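Tas1 (PDB 6OX6) pyrophosphorylates adenosine nucleotides to (p)ppApp as a type VI secretion effector, depleting ADP and ATP in competitor bacteria. Local coordinates at residues T243-P257 / I283-N295. Sequence-based numbering, arbitrary orientation.
Sequences TQVPKGFEKVYGKAP and IKSRERAMQKINN. With ACT (acetate ion), chain D.
F249 drives its ring as a knob into a hole on helix 286-295 formed by R286, A289, M290 and I293. Selenomethionine M290 crosses one face of the ring: its CG makes a CH-pi contact 3.5 Å from the ring centroid of F249, and SE stands over the same ring in a Met-aromatic contact. I293 CD1 lies in the ring plane instead, at the edge, 3.5 Å from F249 CD1. The small A289 lets both F249 and Y253 come close to the helix.

M290 then bends at chi3 (52°), which carries CE to V245, where it meets CG2 at 3.7 Å. P246 crosses M290 and I293 at about right angles, its rigid ring set against their aliphatic carbons. N294, one turn beyond M290, sends ND2 to Q244 O (2.9 Å), nearly straight at 161° and in the carbonyl plane, fastening the extended chain that precedes the type II turn P246-F249. G248 holds the third position of that turn, where positive phi suits glycine, F249 N closes it on P246 O, and G248 is also the N-cap of helix 249-253.

Helix 249-253 and helix 286-295 run at 117° to each other, near one end of the five-stranded mixed sheet, a fold consistent with the RelA/SpoT-like synthetases; L307 touches A289 as well as V252 from the loop before strand 308-313.

At the start of helix 286-295, Y253 is pinned through its hydroxyl: OH donates to K284 O at 2.6 Å, in the carbonyl plane, while I283 CG2 packs against Y253 CZ. The guanidinium of R286 lies over the Y253 ring face in a cation-pi contact, R286 CZ 4.8 Å from the Y253 ring centroid. Beyond Y253, A256 CB packs on I283 CG1, separated by 3.5 Å.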
# COMPACT_ATOMS: atom_id res chain seq x y z
N THR A 243 -3.32 24.75 -6.38
CA THR A 243 -3.73 23.42 -5.95
C THR A 243 -5.21 23.36 -5.54
O THR A 243 -5.63 24.04 -4.61
CB THR A 243 -2.86 22.93 -4.78
OG1 THR A 243 -3.46 21.78 -4.19
CG2 THR A 243 -2.70 24.04 -3.74
N GLN A 244 -6.00 22.59 -6.27
CA GLN A 244 -7.44 22.55 -6.04
C GLN A 244 -8.00 21.73 -4.88
O GLN A 244 -7.86 20.50 -4.84
CB GLN A 244 -8.16 22.14 -7.33
CG GLN A 244 -7.78 22.97 -8.55
CD GLN A 244 -8.61 24.23 -8.67
OE1 GLN A 244 -9.72 24.32 -8.14
NE2 GLN A 244 -8.07 25.23 -9.36
N VAL A 245 -8.63 22.42 -3.93
CA VAL A 245 -9.31 21.74 -2.81
C VAL A 245 -10.34 20.78 -3.39
O VAL A 245 -11.08 21.16 -4.32
CB VAL A 245 -9.96 22.77 -1.88
CG1 VAL A 245 -10.58 22.10 -0.68
CG2 VAL A 245 -8.94 23.83 -1.43
N PRO A 246 -10.42 19.53 -2.94
CA PRO A 246 -11.44 18.63 -3.48
C PRO A 246 -12.80 18.92 -2.86
O PRO A 246 -12.91 19.40 -1.74
CB PRO A 246 -10.93 17.23 -3.10
CG PRO A 246 -9.48 17.42 -2.71
CD PRO A 246 -9.43 18.81 -2.12
N LYS A 247 -13.84 18.63 -3.64
CA LYS A 247 -15.20 18.86 -3.17
C LYS A 247 -15.48 17.97 -1.97
O LYS A 247 -15.22 16.77 -1.99
CB LYS A 247 -16.21 18.59 -4.28
CG LYS A 247 -16.11 19.54 -5.47
CD LYS A 247 -17.26 20.57 -5.49
CE LYS A 247 -18.62 19.98 -5.06
NZ LYS A 247 -19.77 20.91 -5.36
N GLY A 248 -16.02 18.56 -0.91
CA GLY A 248 -16.28 17.81 0.30
C GLY A 248 -15.04 17.48 1.10
O GLY A 248 -15.14 16.70 2.06
N PHE A 249 -13.90 18.08 0.77
CA PHE A 249 -12.65 17.69 1.42
C PHE A 249 -12.69 17.92 2.92
O PHE A 249 -12.34 17.03 3.70
CB PHE A 249 -11.47 18.47 0.84
CG PHE A 249 -10.18 18.21 1.57
CD1 PHE A 249 -9.40 17.12 1.24
CD2 PHE A 249 -9.77 19.04 2.60
CE1 PHE A 249 -8.23 16.86 1.91
CE2 PHE A 249 -8.59 18.78 3.28
CZ PHE A 249 -7.81 17.69 2.93
N GLU A 250 -13.11 19.12 3.35
CA GLU A 250 -13.06 19.45 4.77
C GLU A 250 -14.03 18.61 5.57
O GLU A 250 -13.75 18.26 6.73
CB GLU A 250 -13.33 20.93 4.99
CG GLU A 250 -13.03 21.42 6.42
CD GLU A 250 -11.61 21.11 6.86
OE1 GLU A 250 -10.68 21.38 6.07
OE2 GLU A 250 -11.43 20.61 7.99
N LYS A 251 -15.18 18.27 4.99
CA LYS A 251 -16.10 17.38 5.69
C LYS A 251 -15.44 16.03 5.99
O LYS A 251 -15.58 15.51 7.09
CB LYS A 251 -17.38 17.19 4.87
CG LYS A 251 -18.37 16.24 5.52
CD LYS A 251 -19.43 15.70 4.57
CE LYS A 251 -20.74 15.47 5.32
NZ LYS A 251 -21.90 15.25 4.40
N VAL A 252 -14.71 15.47 5.03
CA VAL A 252 -14.03 14.21 5.30
C VAL A 252 -12.88 14.43 6.28
O VAL A 252 -12.73 13.68 7.26
CB VAL A 252 -13.53 13.56 3.99
CG1 VAL A 252 -12.57 12.43 4.32
CG2 VAL A 252 -14.71 13.02 3.19
N TYR A 253 -12.07 15.47 6.05
CA TYR A 253 -10.87 15.68 6.86
C TYR A 253 -11.18 15.79 8.35
O TYR A 253 -10.38 15.35 9.18
CB TYR A 253 -10.14 16.93 6.38
CG TYR A 253 -8.67 17.00 6.78
CD1 TYR A 253 -8.28 17.69 7.92
CD2 TYR A 253 -7.67 16.39 6.00
CE1 TYR A 253 -6.95 17.77 8.30
CE2 TYR A 253 -6.33 16.46 6.37
CZ TYR A 253 -5.98 17.16 7.52
OH TYR A 253 -4.65 17.25 7.91
N GLY A 254 -12.36 16.34 8.71
CA GLY A 254 -12.67 16.57 10.11
C GLY A 254 -13.00 15.31 10.90
O GLY A 254 -12.97 15.34 12.14
N LYS A 255 -13.31 14.21 10.21
CA LYS A 255 -13.49 12.96 10.93
C LYS A 255 -12.18 12.25 11.22
O LYS A 255 -12.18 11.23 11.92
CB LYS A 255 -14.44 12.02 10.17
CG LYS A 255 -15.83 12.62 9.87
CD LYS A 255 -16.06 12.83 8.38
CE LYS A 255 -17.54 12.98 8.03
NZ LYS A 255 -18.26 13.72 9.10
N ALA A 256 -11.06 12.76 10.72
CA ALA A 256 -9.80 12.03 10.79
C ALA A 256 -9.29 11.89 12.23
O ALA A 256 -8.85 10.79 12.61
CB ALA A 256 -8.76 12.68 9.88
N PRO A 257 -9.35 12.95 13.07
CA PRO A 257 -9.02 12.75 14.49
C PRO A 257 -9.83 11.65 15.18
O PRO A 257 -9.27 10.85 15.93
CB PRO A 257 -9.28 14.13 15.11
CG PRO A 257 -9.02 15.08 14.00
CD PRO A 257 -9.51 14.38 12.76
N ILE A 283 -2.44 12.79 11.84
CA ILE A 283 -3.31 12.83 10.68
C ILE A 283 -2.51 13.27 9.46
O ILE A 283 -1.60 14.10 9.57
CB ILE A 283 -4.50 13.76 10.99
CG1 ILE A 283 -5.67 12.97 11.56
CG2 ILE A 283 -4.94 14.57 9.79
CD1 ILE A 283 -5.40 12.38 12.92
N LYS A 284 -2.82 12.70 8.30
CA LYS A 284 -2.11 13.10 7.08
C LYS A 284 -2.19 14.62 6.92
O LYS A 284 -3.24 15.22 7.14
CB LYS A 284 -2.71 12.41 5.86
CG LYS A 284 -1.89 12.60 4.59
CD LYS A 284 -2.34 11.66 3.47
CE LYS A 284 -1.19 10.73 3.06
NZ LYS A 284 -0.66 9.93 4.21
N SER A 285 -1.07 15.23 6.53
CA SER A 285 -1.07 16.68 6.38
C SER A 285 -2.02 17.10 5.27
O SER A 285 -2.24 16.36 4.30
CB SER A 285 0.34 17.21 6.07
OG SER A 285 0.56 17.32 4.66
N ARG A 286 -2.54 18.32 5.40
CA ARG A 286 -3.58 18.83 4.52
C ARG A 286 -3.16 18.79 3.05
O ARG A 286 -3.85 18.21 2.21
CB ARG A 286 -3.96 20.26 4.93
CG ARG A 286 -5.04 20.92 4.05
CD ARG A 286 -5.64 22.22 4.69
NE ARG A 286 -7.00 21.98 5.16
CZ ARG A 286 -7.32 21.82 6.44
NH1 ARG A 286 -6.37 21.90 7.36
NH2 ARG A 286 -8.58 21.59 6.79
N GLU A 287 -2.02 19.43 2.72
CA GLU A 287 -1.60 19.52 1.32
C GLU A 287 -1.39 18.14 0.73
O GLU A 287 -1.74 17.89 -0.43
CB GLU A 287 -0.31 20.33 1.19
CG GLU A 287 0.12 20.64 -0.26
CD GLU A 287 -0.80 21.63 -0.99
OE1 GLU A 287 -0.94 21.50 -2.24
OE2 GLU A 287 -1.37 22.54 -0.33
N ARG A 288 -0.78 17.24 1.49
CA ARG A 288 -0.49 15.93 0.94
C ARG A 288 -1.77 15.13 0.78
O ARG A 288 -1.96 14.44 -0.22
CB ARG A 288 0.51 15.20 1.84
CG ARG A 288 1.93 15.78 1.72
CD ARG A 288 2.88 15.15 2.72
NE ARG A 288 2.88 13.69 2.60
CZ ARG A 288 3.76 12.98 1.90
NH1 ARG A 288 4.75 13.59 1.26
NH2 ARG A 288 3.64 11.67 1.86
N ALA A 289 -2.68 15.25 1.76
CA ALA A 289 -3.98 14.60 1.67
C ALA A 289 -4.70 15.05 0.41
O ALA A 289 -5.22 14.23 -0.35
CB ALA A 289 -4.80 14.91 2.91
N MSE A 290 -4.71 16.36 0.15
CA MSE A 290 -5.35 16.88 -1.03
C MSE A 290 -4.71 16.44 -2.33
O MSE A 290 -5.42 16.09 -3.27
CB MSE A 290 -5.44 18.42 -1.01
CG MSE A 290 -6.45 18.95 -0.01
SE MSE A 290 -6.17 20.80 0.46
CE MSE A 290 -6.09 21.55 -1.32
N GLN A 291 -3.38 16.42 -2.35
CA GLN A 291 -2.65 16.00 -3.53
C GLN A 291 -2.92 14.52 -3.82
O GLN A 291 -3.07 14.12 -4.97
CB GLN A 291 -1.15 16.23 -3.35
CG GLN A 291 -0.69 17.64 -3.67
CD GLN A 291 -1.13 18.10 -5.04
OE1 GLN A 291 -2.26 17.86 -5.46
NE2 GLN A 291 -0.22 18.75 -5.76
N LYS A 292 -2.98 13.72 -2.76
CA LYS A 292 -3.25 12.28 -2.91
C LYS A 292 -4.69 12.03 -3.36
O LYS A 292 -4.95 11.17 -4.22
CB LYS A 292 -2.95 11.56 -1.60
CG LYS A 292 -3.13 10.06 -1.66
CD LYS A 292 -2.55 9.41 -0.42
CE LYS A 292 -2.43 7.90 -0.58
NZ LYS A 292 -1.74 7.31 0.60
N ILE A 293 -5.65 12.77 -2.80
CA ILE A 293 -7.04 12.66 -3.27
C ILE A 293 -7.14 13.02 -4.74
O ILE A 293 -7.83 12.34 -5.51
CB ILE A 293 -7.96 13.55 -2.43
CG1 ILE A 293 -8.16 12.92 -1.05
CG2 ILE A 293 -9.30 13.80 -3.19
CD1 ILE A 293 -8.63 13.94 0.03
N ASN A 294 -6.50 14.12 -5.14
CA ASN A 294 -6.58 14.56 -6.53
C ASN A 294 -5.87 13.61 -7.49
O ASN A 294 -6.36 13.39 -8.61
CB ASN A 294 -6.01 15.98 -6.67
CG ASN A 294 -6.87 17.04 -5.97
OD1 ASN A 294 -8.07 16.85 -5.78
ND2 ASN A 294 -6.25 18.15 -5.59
N ASN A 295 -4.71 13.06 -7.10
CA ASN A 295 -3.91 12.24 -8.00
C ASN A 295 -4.33 10.77 -8.00
O ASN A 295 -4.58 10.20 -9.06
CB ASN A 295 -2.43 12.32 -7.65
CG ASN A 295 -1.83 13.65 -8.02
OD1 ASN A 295 -2.15 14.23 -9.07
ND2 ASN A 295 -0.99 14.17 -7.14
C ACT D . 2.22 11.34 5.12
O ACT D . 1.90 11.45 3.90
OXT ACT D . 2.53 10.31 5.75
CH3 ACT D . 2.21 12.70 5.95